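Local atomic coordinates of basic blue protein (Cucumis sativus, PDB entry 2CBP), a protein that holds a single type 1 (blue) copper ion and, as a plant phytocyanin, probably serves in electron transfer. Residues A1-V5 with D28-N33; E16-K20 with K90-N94. Residues are numbered along the deposited sequence.

Contact 1. Residues A1-V5 with D28-N33; sequences AVYVV and DILLFN
Parallel strand pairing makes this contact: strand 2-4 is one edge of a three-stranded mixed sheet of the cupredoxin-type phytocyanin fold, beside strand 29-33, which also pairs with strand 65-69. The axes come within 4.7 Å and cross at -28°, pairing Val2 with Ile29, Tyr3 with Leu30 and Val4 with Leu31. Four backbone hydrogen bonds form the ladder: Ile29 N to Ala1 O (2.9 Å), Tyr3 N to Ile29 O (2.9 Å), Leu31 N to Tyr3 O (2.8 Å) and Val5 N to Leu31 O (3.0 Å). At its end water 1 donates to Val5 O and Leu31 O (2.8 Å each) and accepts from Asn33 N (2.7 Å). Beta-branched Val2, Val4 and Ile29 suit extended backbone and share one face with Leu31; Tyr3 and Leu30 occupy the other. Buried Val5 lays CG2 over the Phe32 ring, 3.9 Å from its centroid (CH-pi). The Ala1 N terminus forms a salt bridge with Asp28 OD1 (3.0 Å). Charge pairing thus fixes the first residue, backbone bonds the register.

Contact 2. Residues E16-K20 with K90-N94; sequences ESWPK and KIAVN
Residues 16-19 have helical phi/psi without regular bonds, and Ser17 to Lys20 form a type I turn closed by Lys20 N to Ser17 O (2.9 Å); residues 90-94 are extended. Glu16 CA lies 4.8 Å from Ile91 CA, and Pro19 CA 6.5 Å from Val93 CA. Glu16 CA approaches Lys90 O at 3.1 Å (CA-H...O), and water 2, donating to Glu16 O (2.6 Å) and accepting from Ala92 N (3.0 Å), replaces a direct bond because 16-19 curls away. Pro19, its phi (-61°) compatible with the turn's third position, points toward the strand: Pro19 CG packs on Ile91 CG2 (3.8 Å) and Val93 CG1 (4.3 Å), CB on Ala92 O (3.6 Å). Trp18 brings CZ3 to 4.5 Å from Ile91 CD1. Exposed Glu16 rests on buried Lys90, carboxylate carbon Glu16 CD 3.6 Å from methylene Lys90 CD. Glu16 OE2 and Lys90 NZ, 4.4 Å apart, make no salt bridge; water 3 accepts from Lys90 NZ (2.8 Å) and donates weakly to Glu16 OE2 (3.4 Å), and Lys90 NZ hydrogen-bonds to Phe49 O of helix 46-51. The turn flanks edge strand 90-95, which pairs with strand 73-78 and whose Ile91 touches Leu30 and Phe32 of strand 29-33.

In the fold
Both contacts involve an outermost strand, but they satisfy it differently. In contact 1 the edge strand gains a regular parallel partner through direct backbone bonds; in contact 2 strand 90-95 is flanked by an irregular turn, through water and apolar packing, with less surface covered (294 against 546 Å²). Contact 1 has an apolar but largely open face and a buried one, while contact 2 sets exposed Glu16 against a mostly buried strand. Leu30 and Ile91 join the two sheets directly, CD1 to CD1 at 4.0 Å, as in a beta sandwich. Trp18 from the 16-20 loop packs beside them on Tyr3 and Val5, with Trp18 CH2 3.8 Å from Tyr3 CB.

Contact 1. Residues A1-V5 with D28-N33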
# COMPACT_ATOMS: atom_id res chain seq x y z
N ALA A 1 -1.24 13.43 -9.85
CA ALA A 1 0.19 13.19 -9.74
C ALA A 1 0.42 11.71 -9.36
O ALA A 1 -0.45 11.13 -8.72
CB ALA A 1 0.90 14.05 -8.71
N VAL A 2 1.58 11.25 -9.77
CA VAL A 2 2.01 9.87 -9.49
C VAL A 2 3.16 9.88 -8.49
O VAL A 2 4.10 10.68 -8.57
CB VAL A 2 2.46 9.18 -10.79
CG1 VAL A 2 2.90 7.74 -10.57
CG2 VAL A 2 1.40 9.31 -11.86
N TYR A 3 3.07 8.97 -7.55
CA TYR A 3 4.05 8.76 -6.50
C TYR A 3 4.52 7.29 -6.58
O TYR A 3 3.66 6.41 -6.74
CB TYR A 3 3.51 9.01 -5.08
CG TYR A 3 3.08 10.45 -4.89
CD1 TYR A 3 1.87 10.91 -5.40
CD2 TYR A 3 3.92 11.35 -4.24
CE1 TYR A 3 1.47 12.23 -5.25
CE2 TYR A 3 3.53 12.68 -4.08
CZ TYR A 3 2.31 13.11 -4.59
OH TYR A 3 1.92 14.41 -4.45
N VAL A 4 5.81 7.14 -6.45
CA VAL A 4 6.41 5.79 -6.45
C VAL A 4 6.63 5.43 -4.96
O VAL A 4 7.48 6.00 -4.26
CB VAL A 4 7.67 5.71 -7.31
CG1 VAL A 4 8.22 4.28 -7.36
CG2 VAL A 4 7.44 6.28 -8.70
N VAL A 5 5.81 4.51 -4.52
CA VAL A 5 5.87 4.03 -3.13
C VAL A 5 7.24 3.48 -2.79
O VAL A 5 7.75 2.55 -3.46
CB VAL A 5 4.76 2.97 -2.92
CG1 VAL A 5 4.86 2.40 -1.50
CG2 VAL A 5 3.40 3.51 -3.24
N ASP A 28 -4.90 11.09 -7.34
CA ASP A 28 -3.43 10.84 -7.40
C ASP A 28 -3.30 9.31 -7.57
O ASP A 28 -4.22 8.53 -7.28
CB ASP A 28 -2.69 11.38 -6.21
CG ASP A 28 -2.41 12.85 -6.19
OD1 ASP A 28 -2.72 13.53 -7.22
OD2 ASP A 28 -1.88 13.41 -5.22
N ILE A 29 -2.15 8.91 -8.08
CA ILE A 29 -1.81 7.52 -8.32
C ILE A 29 -0.58 7.08 -7.51
O ILE A 29 0.44 7.77 -7.45
CB ILE A 29 -1.48 7.26 -9.80
CG1 ILE A 29 -2.72 7.55 -10.62
CG2 ILE A 29 -1.03 5.82 -10.04
CD1 ILE A 29 -2.47 7.73 -12.12
N LEU A 30 -0.73 5.90 -6.91
CA LEU A 30 0.35 5.28 -6.16
C LEU A 30 0.85 4.14 -7.09
O LEU A 30 0.01 3.37 -7.57
CB LEU A 30 -0.03 4.69 -4.82
CG LEU A 30 -0.57 5.63 -3.76
CD1 LEU A 30 -0.61 4.91 -2.44
CD2 LEU A 30 0.24 6.89 -3.67
N LEU A 31 2.13 4.15 -7.30
CA LEU A 31 2.79 3.13 -8.15
C LEU A 31 3.64 2.23 -7.25
O LEU A 31 4.56 2.68 -6.58
CB LEU A 31 3.61 3.81 -9.22
CG LEU A 31 4.15 2.95 -10.36
CD1 LEU A 31 4.28 3.83 -11.58
CD2 LEU A 31 5.45 2.28 -10.02
N PHE A 32 3.29 0.95 -7.30
CA PHE A 32 3.92 -0.10 -6.50
C PHE A 32 4.77 -1.03 -7.36
O PHE A 32 4.21 -1.74 -8.21
CB PHE A 32 2.83 -0.95 -5.80
CG PHE A 32 1.97 -0.26 -4.78
CD1 PHE A 32 0.88 0.49 -5.15
CD2 PHE A 32 2.27 -0.40 -3.41
CE1 PHE A 32 0.08 1.14 -4.20
CE2 PHE A 32 1.48 0.23 -2.44
CZ PHE A 32 0.38 0.99 -2.85
N ASN A 33 6.06 -1.00 -7.07
CA ASN A 33 7.04 -1.84 -7.76
C ASN A 33 7.58 -2.94 -6.82
O ASN A 33 8.12 -2.58 -5.75
CB ASN A 33 8.25 -1.04 -8.25
CG ASN A 33 7.96 -0.04 -9.35
OD1 ASN A 33 7.27 -0.34 -10.33
ND2 ASN A 33 8.52 1.14 -9.16
O HOH W 1 6.89 1.28 -5.85

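Contact 2. Residues E16-K20 with K90-N94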
# COMPACT_ATOMS: atom_id res chain seq x y z
N GLU A 16 6.24 1.86 6.24
CA GLU A 16 5.09 2.53 6.85
C GLU A 16 5.28 4.04 6.93
O GLU A 16 4.32 4.83 6.93
CB GLU A 16 4.88 1.97 8.24
CG GLU A 16 3.52 1.88 8.88
CD GLU A 16 3.52 1.12 10.20
OE1 GLU A 16 4.34 0.25 10.44
OE2 GLU A 16 2.56 1.51 11.00
N SER A 17 6.52 4.43 7.00
CA SER A 17 7.01 5.79 7.11
C SER A 17 6.98 6.65 5.87
O SER A 17 6.95 7.90 5.95
CB SER A 17 8.47 5.64 7.64
OG SER A 17 8.95 4.35 7.21
N TRP A 18 7.00 6.00 4.72
CA TRP A 18 7.04 6.63 3.40
C TRP A 18 6.05 7.77 3.20
O TRP A 18 6.44 8.84 2.69
CB TRP A 18 7.00 5.57 2.26
CG TRP A 18 6.99 6.26 0.94
CD1 TRP A 18 8.03 6.78 0.23
CD2 TRP A 18 5.80 6.54 0.19
NE1 TRP A 18 7.56 7.35 -0.93
CE2 TRP A 18 6.22 7.23 -0.98
CE3 TRP A 18 4.46 6.28 0.39
CZ2 TRP A 18 5.31 7.65 -1.96
CZ3 TRP A 18 3.56 6.70 -0.59
CH2 TRP A 18 3.98 7.36 -1.72
N PRO A 19 4.81 7.60 3.58
CA PRO A 19 3.76 8.60 3.45
C PRO A 19 4.02 9.90 4.20
O PRO A 19 3.43 10.93 3.87
CB PRO A 19 2.51 7.91 4.04
CG PRO A 19 2.76 6.41 3.81
CD PRO A 19 4.26 6.34 4.18
N LYS A 20 4.87 9.81 5.19
CA LYS A 20 5.21 10.94 6.05
C LYS A 20 5.71 12.13 5.24
O LYS A 20 6.69 12.07 4.48
CB LYS A 20 6.22 10.55 7.14
CG LYS A 20 6.39 11.66 8.16
CD LYS A 20 7.59 11.54 9.07
CE LYS A 20 7.85 12.83 9.84
NZ LYS A 20 8.18 13.96 8.91
N LYS A 90 3.30 -2.04 4.98
CA LYS A 90 1.97 -1.44 4.98
C LYS A 90 2.08 0.08 4.97
O LYS A 90 3.08 0.63 5.46
CB LYS A 90 1.20 -1.86 6.27
CG LYS A 90 1.93 -1.39 7.50
CD LYS A 90 1.21 -1.25 8.78
CE LYS A 90 0.56 -2.46 9.34
NZ LYS A 90 0.12 -2.19 10.76
N ILE A 91 1.06 0.72 4.39
CA ILE A 91 1.01 2.18 4.33
C ILE A 91 -0.44 2.64 4.47
O ILE A 91 -1.41 2.00 4.06
CB ILE A 91 1.62 2.85 3.11
CG1 ILE A 91 0.98 2.31 1.85
CG2 ILE A 91 3.13 2.72 3.09
CD1 ILE A 91 1.31 2.98 0.51
N ALA A 92 -0.51 3.83 5.07
CA ALA A 92 -1.83 4.49 5.24
C ALA A 92 -1.67 5.90 4.60
O ALA A 92 -0.69 6.57 4.87
CB ALA A 92 -2.27 4.54 6.67
N VAL A 93 -2.68 6.24 3.80
CA VAL A 93 -2.67 7.56 3.14
C VAL A 93 -4.06 8.20 3.26
O VAL A 93 -5.08 7.52 3.43
CB VAL A 93 -2.19 7.44 1.69
CG1 VAL A 93 -0.91 6.62 1.53
CG2 VAL A 93 -3.26 6.89 0.76
N ASN A 94 -4.04 9.52 3.15
CA ASN A 94 -5.29 10.32 3.17
C ASN A 94 -5.25 11.23 1.92
O ASN A 94 -4.26 11.96 1.79
CB ASN A 94 -5.48 11.13 4.44
CG ASN A 94 -6.87 11.81 4.40
OD1 ASN A 94 -7.89 11.13 4.30
ND2 ASN A 94 -6.86 13.13 4.51
O HOH W 2 1.72 4.59 6.95
O HOH W 3 0.15 -0.22 12.68